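Local structure of D-alanine--D-alanine ligase (5D8D) at residues V137-V142 against V173-W178; G149-E154 against I163-Q168. The protein joins two D-alanine molecules into D-alanyl-D-alanine at the expense of ATP, using magnesium or manganese ions, for cell wall peptidoglycan. All coordinates share one frame; numbering follows the deposited sequence.

Overall arrangement
Both interactions belong to one alpha/beta unit within the ATP-grasp range, and their centres lie about 8 Å apart. Interaction 2 is nested inside the loop that interaction 1 closes. Strand 137-141 links them: it pairs with 173-177 and also lies beside 151-153, where V137 O is 2.9 Å from V153 N and I139 N is 3.1 Å from S151 O, both probable hydrogen bonds. Helix 159-169 packs back against the sheet, with A166 CB 3.5 Å from V173 CG2. The K140 and M150 side chains come within about 5 Å and 6 Å of that of E268, a predicted magnesium ligand, so the face carrying K140, away from the helix, borders the predicted metal site.

Interaction 1. Residues V137-V142 against V173-W178; sequences VIIKPV and VMAEKW
The indole of W178 meets I138 at its rim: CE3 is 3.8 Å from I138 CB, which lies in the ring plane, while K152 makes a cation-pi contact with the same indole. The other flat group is the E176 carboxylate. Its OE2 receives K140 NZ on the syn side at 3.1 Å, with the nitrogen 19° out of the carboxylate plane, and its OE1 forms a salt bridge with K104, so two lysines fix the group. K140 CG sits between the backbone N and the carbonyl carbon (chi1 46°), beside the M174 side chain; a bend at chi3 then turns CE toward E176.

Beneath these side chains is a regular antiparallel strand pair, with axes 4.6 Å apart and N-to-C directions at 155°. It forms the middle of the four-stranded sheet in this ATP-grasp subdomain, and all twelve residues fall in the predicted ATP-binding range. I138 pairs with E176 and K140 with M174 through two backbone bonds each; I138 N to E176 O, for example, measures 2.8 Å and is nearly straight.

I139, P141, A175 and V173 occupy the opposite face, toward helix 159-169. There packing is tight: I139 CD1 lies 3.4 Å from A175 CB, and I139 CG2 reaches V173 CG1 at the same 3.4 Å.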
ATOM      1  N   VAL A 137       1.114   9.685  26.281  1.00 88.50           N
ATOM      2  CA  VAL A 137       1.085   9.216  24.877  1.00 90.31           C
ATOM      3  C   VAL A 137       1.527  10.341  23.937  1.00 89.52           C
ATOM      4  O   VAL A 137       1.649  11.498  24.340  1.00 88.49           O
ATOM      5  CB  VAL A 137      -0.315   8.684  24.424  1.00 87.23           C
ATOM      6  CG1 VAL A 137      -0.836   7.623  25.384  1.00 83.03           C
ATOM      7  CG2 VAL A 137      -1.322   9.817  24.257  1.00 87.92           C
ATOM      8  N   ILE A 138       1.754   9.976  22.681  1.00 87.76           N
ATOM      9  CA  ILE A 138       2.078  10.931  21.625  1.00 82.58           C
ATOM     10  C   ILE A 138       0.966  10.795  20.592  1.00 77.02           C
ATOM     11  O   ILE A 138       0.613   9.673  20.205  1.00 67.53           O
ATOM     12  CB  ILE A 138       3.494  10.703  21.018  1.00 90.42           C
ATOM     13  CG1 ILE A 138       3.722  11.606  19.800  1.00 97.90           C
ATOM     14  CG2 ILE A 138       3.741   9.251  20.615  1.00 92.31           C
ATOM     15  CD1 ILE A 138       5.169  11.707  19.365  1.00100.48           C
ATOM     16  N   ILE A 139       0.405  11.939  20.193  1.00 72.71           N
ATOM     17  CA  ILE A 139      -0.654  12.034  19.167  1.00 76.45           C
ATOM     18  C   ILE A 139       0.011  12.454  17.863  1.00 78.42           C
ATOM     19  O   ILE A 139       0.645  13.514  17.815  1.00 80.79           O
ATOM     20  CB  ILE A 139      -1.742  13.097  19.540  1.00 73.44           C
ATOM     21  CG1 ILE A 139      -2.378  12.811  20.922  1.00 67.94           C
ATOM     22  CG2 ILE A 139      -2.811  13.203  18.450  1.00 73.89           C
ATOM     23  CD1 ILE A 139      -3.126  11.496  21.024  1.00 64.50           C
ATOM     24  N   LYS A 140      -0.122  11.643  16.814  1.00 78.70           N
ATOM     25  CA  LYS A 140       0.497  11.967  15.517  1.00 82.61           C
ATOM     26  C   LYS A 140      -0.452  11.718  14.349  1.00 77.81           C
ATOM     27  O   LYS A 140      -1.276  10.804  14.422  1.00 74.64           O
ATOM     28  CB  LYS A 140       1.845  11.228  15.322  1.00 83.43           C
ATOM     29  CG  LYS A 140       1.877   9.746  15.674  1.00 82.97           C
ATOM     30  CD  LYS A 140       3.255   9.127  15.437  1.00 78.30           C
ATOM     31  CE  LYS A 140       4.269   9.505  16.508  1.00 77.27           C
ATOM     32  NZ  LYS A 140       5.530   8.710  16.370  1.00 71.89           N
ATOM     33  N   PRO A 141      -0.345  12.541  13.273  1.00 79.58           N
ATOM     34  CA  PRO A 141      -1.141  12.250  12.083  1.00 77.70           C
ATOM     35  C   PRO A 141      -0.611  10.967  11.477  1.00 74.33           C
ATOM     36  O   PRO A 141       0.610  10.766  11.425  1.00 69.13           O
ATOM     37  CB  PRO A 141      -0.874  13.443  11.156  1.00 76.67           C
ATOM     38  CG  PRO A 141       0.492  13.893  11.526  1.00 77.08           C
ATOM     39  CD  PRO A 141       0.627  13.627  13.014  1.00 79.09           C
ATOM     40  N   VAL A 142      -1.536  10.112  11.060  1.00 71.09           N
ATOM     41  CA  VAL A 142      -1.215   8.798  10.521  1.00 65.33           C
ATOM     42  C   VAL A 142      -0.387   8.859   9.219  1.00 67.93           C
ATOM     43  O   VAL A 142       0.474   7.993   9.011  1.00 63.29           O
ATOM     44  CB  VAL A 142      -2.520   8.004  10.293  1.00 60.62           C
ATOM     45  CG1 VAL A 142      -2.267   6.725   9.517  1.00 55.59           C
ATOM     46  CG2 VAL A 142      -3.186   7.711  11.633  1.00 62.11           C
ATOM     47  N   VAL A 173      -5.888   9.915  12.769  1.00 83.91           N
ATOM     48  CA  VAL A 173      -4.839  10.282  13.753  1.00 77.12           C
ATOM     49  C   VAL A 173      -4.643   9.070  14.694  1.00 77.35           C
ATOM     50  O   VAL A 173      -5.614   8.338  14.976  1.00 70.56           O
ATOM     51  CB  VAL A 173      -5.263  11.568  14.527  1.00 74.04           C
ATOM     52  CG1 VAL A 173      -4.359  11.862  15.708  1.00 75.00           C
ATOM     53  CG2 VAL A 173      -5.305  12.780  13.597  1.00 72.24           C
ATOM     54  N   MET A 174      -3.398   8.821  15.132  1.00 80.89           N
ATOM     55  CA  MET A 174      -3.102   7.739  16.123  1.00 78.67           C
ATOM     56  C   MET A 174      -2.511   8.280  17.417  1.00 75.18           C
ATOM     57  O   MET A 174      -1.627   9.132  17.389  1.00 75.32           O
ATOM     58  CB  MET A 174      -2.179   6.633  15.582  1.00 72.22           C
ATOM     59  CG  MET A 174      -0.840   7.059  14.988  1.00 77.45           C
ATOM     60  SD  MET A 174       0.546   5.893  15.219  1.00 79.86           S
ATOM     61  CE  MET A 174      -0.237   4.280  15.159  1.00 78.36           C
ATOM     62  N   ALA A 175      -3.032   7.793  18.542  1.00 75.88           N
ATOM     63  CA  ALA A 175      -2.394   7.986  19.839  1.00 75.86           C
ATOM     64  C   ALA A 175      -1.509   6.766  20.089  1.00 71.87           C
ATOM     65  O   ALA A 175      -2.009   5.650  20.170  1.00 75.44           O
ATOM     66  CB  ALA A 175      -3.430   8.149  20.944  1.00 75.40           C
ATOM     67  N   GLU A 176      -0.200   6.987  20.198  1.00 70.14           N
ATOM     68  CA  GLU A 176       0.776   5.931  20.462  1.00 71.10           C
ATOM     69  C   GLU A 176       1.298   6.084  21.910  1.00 75.36           C
ATOM     70  O   GLU A 176       1.536   7.222  22.373  1.00 67.68           O
ATOM     71  CB  GLU A 176       1.911   6.076  19.442  1.00 70.92           C
ATOM     72  CG  GLU A 176       2.971   4.972  19.415  1.00 71.95           C
ATOM     73  CD  GLU A 176       4.134   5.275  18.448  1.00 74.25           C
ATOM     74  OE1 GLU A 176       4.676   4.323  17.854  1.00 64.08           O
ATOM     75  OE2 GLU A 176       4.517   6.465  18.277  1.00 74.71           O
ATOM     76  N   LYS A 177       1.472   4.953  22.612  1.00 74.14           N
ATOM     77  CA  LYS A 177       2.098   4.916  23.960  1.00 73.76           C
ATOM     78  C   LYS A 177       3.477   5.576  23.979  1.00 73.78           C
ATOM     79  O   LYS A 177       4.338   5.159  23.219  1.00 72.42           O
ATOM     80  CB  LYS A 177       2.253   3.460  24.413  1.00 75.79           C
ATOM     81  CG  LYS A 177       3.053   3.241  25.688  1.00 78.81           C
ATOM     82  CD  LYS A 177       2.814   1.851  26.279  1.00 85.95           C
ATOM     83  CE  LYS A 177       3.962   1.369  27.176  1.00 87.06           C
ATOM     84  NZ  LYS A 177       3.470   1.030  28.542  1.00 87.14           N
ATOM     85  N   TRP A 178       3.697   6.571  24.845  1.00 74.40           N
ATOM     86  CA  TRP A 178       5.011   7.240  24.928  1.00 75.60           C
ATOM     87  C   TRP A 178       6.010   6.255  25.506  1.00 68.88           C
ATOM     88  O   TRP A 178       5.681   5.530  26.421  1.00 78.43           O
ATOM     89  CB  TRP A 178       4.975   8.499  25.809  1.00 77.33           C
ATOM     90  CG  TRP A 178       6.278   9.274  25.844  1.00 84.07           C
ATOM     91  CD1 TRP A 178       7.256   9.195  26.798  1.00 89.36           C
ATOM     92  CD2 TRP A 178       6.740  10.239  24.881  1.00 99.66           C
ATOM     93  NE1 TRP A 178       8.291  10.052  26.495  1.00 94.34           N
ATOM     94  CE2 TRP A 178       8.001  10.704  25.323  1.00103.23           C
ATOM     95  CE3 TRP A 178       6.211  10.755  23.688  1.00101.40           C
ATOM     96  CZ2 TRP A 178       8.743  11.665  24.605  1.00103.49           C
ATOM     97  CZ3 TRP A 178       6.949  11.714  22.978  1.00102.83           C
ATOM     98  CH2 TRP A 178       8.199  12.158  23.443  1.00 97.97           C
TER

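Interaction 2. Residues G149-E154 against I163-Q168; sequences GMSKVE and IEKATQ
K165 lies against G149 and S151 with its aliphatic chain, and the ammonium group takes no part in the contact. The CB of K165 is directed at the segment 149-154 and comes 3.7 Å from S151 OG and 3.8 Å from G149 O. The chain bends at chi2 and again at chi3 (68°), which places CE 3.8 Å from G149 CA; NZ leads away. K165 also touches a crystal neighbour, which leaves open how far this bent shape is set by the lattice.

S151 is the side chain that answers from the other segment. It points toward the helix, and its OG nearly eclipses the backbone N (chi1 -15°). Besides meeting K165 CB, S151 OG lies 4.0 Å from K165 CG. K165 thus faces it with two methylenes, and the hydroxyl, buried by the contact, has no polar partner anywhere in the model.

G149 provides the close backbone approach, its CA 4.5 Å from that of A166. Its phi of 78° is of the kind that favours glycine, and its O lies 3.8 Å from A166 CB. M150, by contrast, points away from the helix and touches I138 and K140 on the sheet.

The contact buries just 170 Å², both sides summed. It sets the start of edge strand 151-153 against helix 159-169, which forms a beta-alpha-beta crossover into 173-177, with strand 137-141 lying between the two parallel strands. Further along, V153 packs on F159 and A162 of the same helix, while A166 reaches P141 and V173 on the neighbouring strands.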
ATOM      1  N   GLY A 149       2.764  17.984  13.231  1.00101.69           N
ATOM      2  CA  GLY A 149       1.484  17.633  13.880  1.00100.84           C
ATOM      3  C   GLY A 149       1.549  16.844  15.187  1.00 99.10           C
ATOM      4  O   GLY A 149       0.499  16.565  15.796  1.00102.45           O
ATOM      5  N   MET A 150       2.767  16.495  15.622  1.00 95.05           N
ATOM      6  CA  MET A 150       2.983  15.687  16.828  1.00 92.54           C
ATOM      7  C   MET A 150       2.820  16.570  18.066  1.00 95.03           C
ATOM      8  O   MET A 150       3.229  17.743  18.074  1.00 87.54           O
ATOM      9  CB  MET A 150       4.372  15.010  16.821  1.00 91.11           C
ATOM     10  CG  MET A 150       4.510  13.850  15.830  1.00 94.61           C
ATOM     11  SD  MET A 150       6.150  13.622  15.097  1.00100.35           S
ATOM     12  CE  MET A 150       6.892  12.331  16.096  1.00 99.54           C
ATOM     13  N   SER A 151       2.190  16.011  19.094  1.00 95.98           N
ATOM     14  CA  SER A 151       2.062  16.675  20.395  1.00100.62           C
ATOM     15  C   SER A 151       2.211  15.603  21.483  1.00102.80           C
ATOM     16  O   SER A 151       1.796  14.454  21.293  1.00 98.98           O
ATOM     17  CB  SER A 151       0.713  17.410  20.536  1.00 98.89           C
ATOM     18  OG  SER A 151       0.029  17.587  19.295  1.00102.47           O
ATOM     19  N   LYS A 152       2.821  15.972  22.608  1.00103.50           N
ATOM     20  CA  LYS A 152       2.925  15.070  23.755  1.00103.31           C
ATOM     21  C   LYS A 152       1.762  15.312  24.744  1.00 98.04           C
ATOM     22  O   LYS A 152       1.566  16.431  25.232  1.00101.99           O
ATOM     23  CB  LYS A 152       4.286  15.214  24.448  1.00104.12           C
ATOM     24  CG  LYS A 152       4.701  13.961  25.212  1.00104.52           C
ATOM     25  CD  LYS A 152       5.708  14.248  26.311  1.00105.07           C
ATOM     26  CE  LYS A 152       5.860  13.037  27.214  1.00108.38           C
ATOM     27  NZ  LYS A 152       7.087  13.124  28.047  1.00109.49           N
ATOM     28  N   VAL A 153       1.002  14.249  25.022  1.00 88.37           N
ATOM     29  CA  VAL A 153      -0.148  14.289  25.924  1.00 90.41           C
ATOM     30  C   VAL A 153       0.227  13.648  27.263  1.00 93.32           C
ATOM     31  O   VAL A 153       0.495  12.441  27.295  1.00 92.10           O
ATOM     32  CB  VAL A 153      -1.357  13.542  25.303  1.00 90.70           C
ATOM     33  CG1 VAL A 153      -2.498  13.364  26.312  1.00 85.81           C
ATOM     34  CG2 VAL A 153      -1.849  14.273  24.056  1.00 92.96           C
ATOM     35  N   GLU A 154       0.222  14.445  28.347  1.00 96.18           N
ATOM     36  CA  GLU A 154       0.429  13.934  29.732  1.00 98.01           C
ATOM     37  C   GLU A 154      -0.753  14.138  30.711  1.00 96.03           C
ATOM     38  O   GLU A 154      -0.665  13.729  31.871  1.00 96.72           O
ATOM     39  CB  GLU A 154       1.781  14.391  30.338  1.00 94.10           C
ATOM     40  CG  GLU A 154       2.310  15.769  29.934  1.00 96.20           C
ATOM     41  CD  GLU A 154       3.837  15.822  29.872  1.00101.55           C
ATOM     42  OE1 GLU A 154       4.369  16.768  29.248  1.00 94.37           O
ATOM     43  OE2 GLU A 154       4.510  14.913  30.418  1.00 99.26           O
ATOM     44  N   ILE A 163      -5.109  16.843  19.323  1.00 92.21           N
ATOM     45  CA  ILE A 163      -5.944  16.189  18.291  1.00 98.76           C
ATOM     46  C   ILE A 163      -6.320  17.146  17.136  1.00 99.26           C
ATOM     47  O   ILE A 163      -6.522  16.678  16.013  1.00 99.87           O
ATOM     48  CB  ILE A 163      -7.187  15.467  18.913  1.00 92.03           C
ATOM     49  CG1 ILE A 163      -6.717  14.280  19.783  1.00 94.25           C
ATOM     50  CG2 ILE A 163      -8.147  14.975  17.835  1.00 89.18           C
ATOM     51  CD1 ILE A 163      -7.708  13.789  20.822  1.00 92.12           C
ATOM     52  N   GLU A 164      -6.385  18.459  17.407  1.00 96.15           N
ATOM     53  CA  GLU A 164      -6.555  19.484  16.348  1.00108.41           C
ATOM     54  C   GLU A 164      -5.234  19.939  15.675  1.00104.08           C
ATOM     55  O   GLU A 164      -5.276  20.473  14.561  1.00 99.76           O
ATOM     56  CB  GLU A 164      -7.350  20.714  16.851  1.00112.86           C
ATOM     57  CG  GLU A 164      -8.659  20.405  17.575  1.00118.71           C
ATOM     58  CD  GLU A 164      -9.378  19.166  17.055  1.00123.10           C
ATOM     59  OE1 GLU A 164      -9.700  19.125  15.846  1.00132.40           O
ATOM     60  OE2 GLU A 164      -9.610  18.229  17.855  1.00121.60           O
ATOM     61  N   LYS A 165      -4.090  19.752  16.342  1.00100.80           N
ATOM     62  CA  LYS A 165      -2.764  19.848  15.681  1.00110.11           C
ATOM     63  C   LYS A 165      -2.678  18.846  14.511  1.00103.11           C
ATOM     64  O   LYS A 165      -2.392  19.228  13.367  1.00 96.31           O
ATOM     65  CB  LYS A 165      -1.590  19.607  16.678  1.00119.42           C
ATOM     66  CG  LYS A 165      -0.736  20.824  17.050  1.00117.93           C
ATOM     67  CD  LYS A 165       0.601  20.885  16.309  1.00121.81           C
ATOM     68  CE  LYS A 165       0.432  21.159  14.813  1.00131.16           C
ATOM     69  NZ  LYS A 165      -0.196  22.476  14.490  1.00131.29           N
ATOM     70  N   ALA A 166      -2.948  17.576  14.822  1.00103.09           N
ATOM     71  CA  ALA A 166      -2.913  16.469  13.849  1.00100.22           C
ATOM     72  C   ALA A 166      -4.080  16.477  12.834  1.00 93.98           C
ATOM     73  O   ALA A 166      -3.907  16.005  11.711  1.00 89.66           O
ATOM     74  CB  ALA A 166      -2.848  15.125  14.583  1.00 97.13           C
ATOM     75  N   THR A 167      -5.249  16.997  13.231  1.00 95.75           N
ATOM     76  CA  THR A 167      -6.455  17.025  12.372  1.00 98.55           C
ATOM     77  C   THR A 167      -6.323  17.989  11.180  1.00 97.93           C
ATOM     78  O   THR A 167      -7.014  17.793  10.180  1.00 96.49           O
ATOM     79  CB  THR A 167      -7.759  17.287  13.197  1.00100.28           C
ATOM     80  OG1 THR A 167      -7.988  16.178  14.079  1.00 98.59           O
ATOM     81  CG2 THR A 167      -9.017  17.479  12.308  1.00 98.58           C
ATOM     82  N   GLN A 168      -5.453  19.005  11.284  1.00100.62           N
ATOM     83  CA  GLN A 168      -5.069  19.847  10.120  1.00113.75           C
ATOM     84  C   GLN A 168      -4.462  18.985   9.001  1.00124.43           C
ATOM     85  O   GLN A 168      -4.887  19.061   7.840  1.00128.43           O
ATOM     86  CB  GLN A 168      -4.088  20.978  10.536  1.00113.63           C
ATOM     87  CG  GLN A 168      -3.311  21.710   9.410  1.00116.20           C
ATOM     88  CD  GLN A 168      -4.004  22.946   8.815  1.00112.65           C
ATOM     89  OE1 GLN A 168      -4.563  23.773   9.532  1.00115.32           O
ATOM     90  NE2 GLN A 168      -3.928  23.089   7.495  1.00107.33           N
TER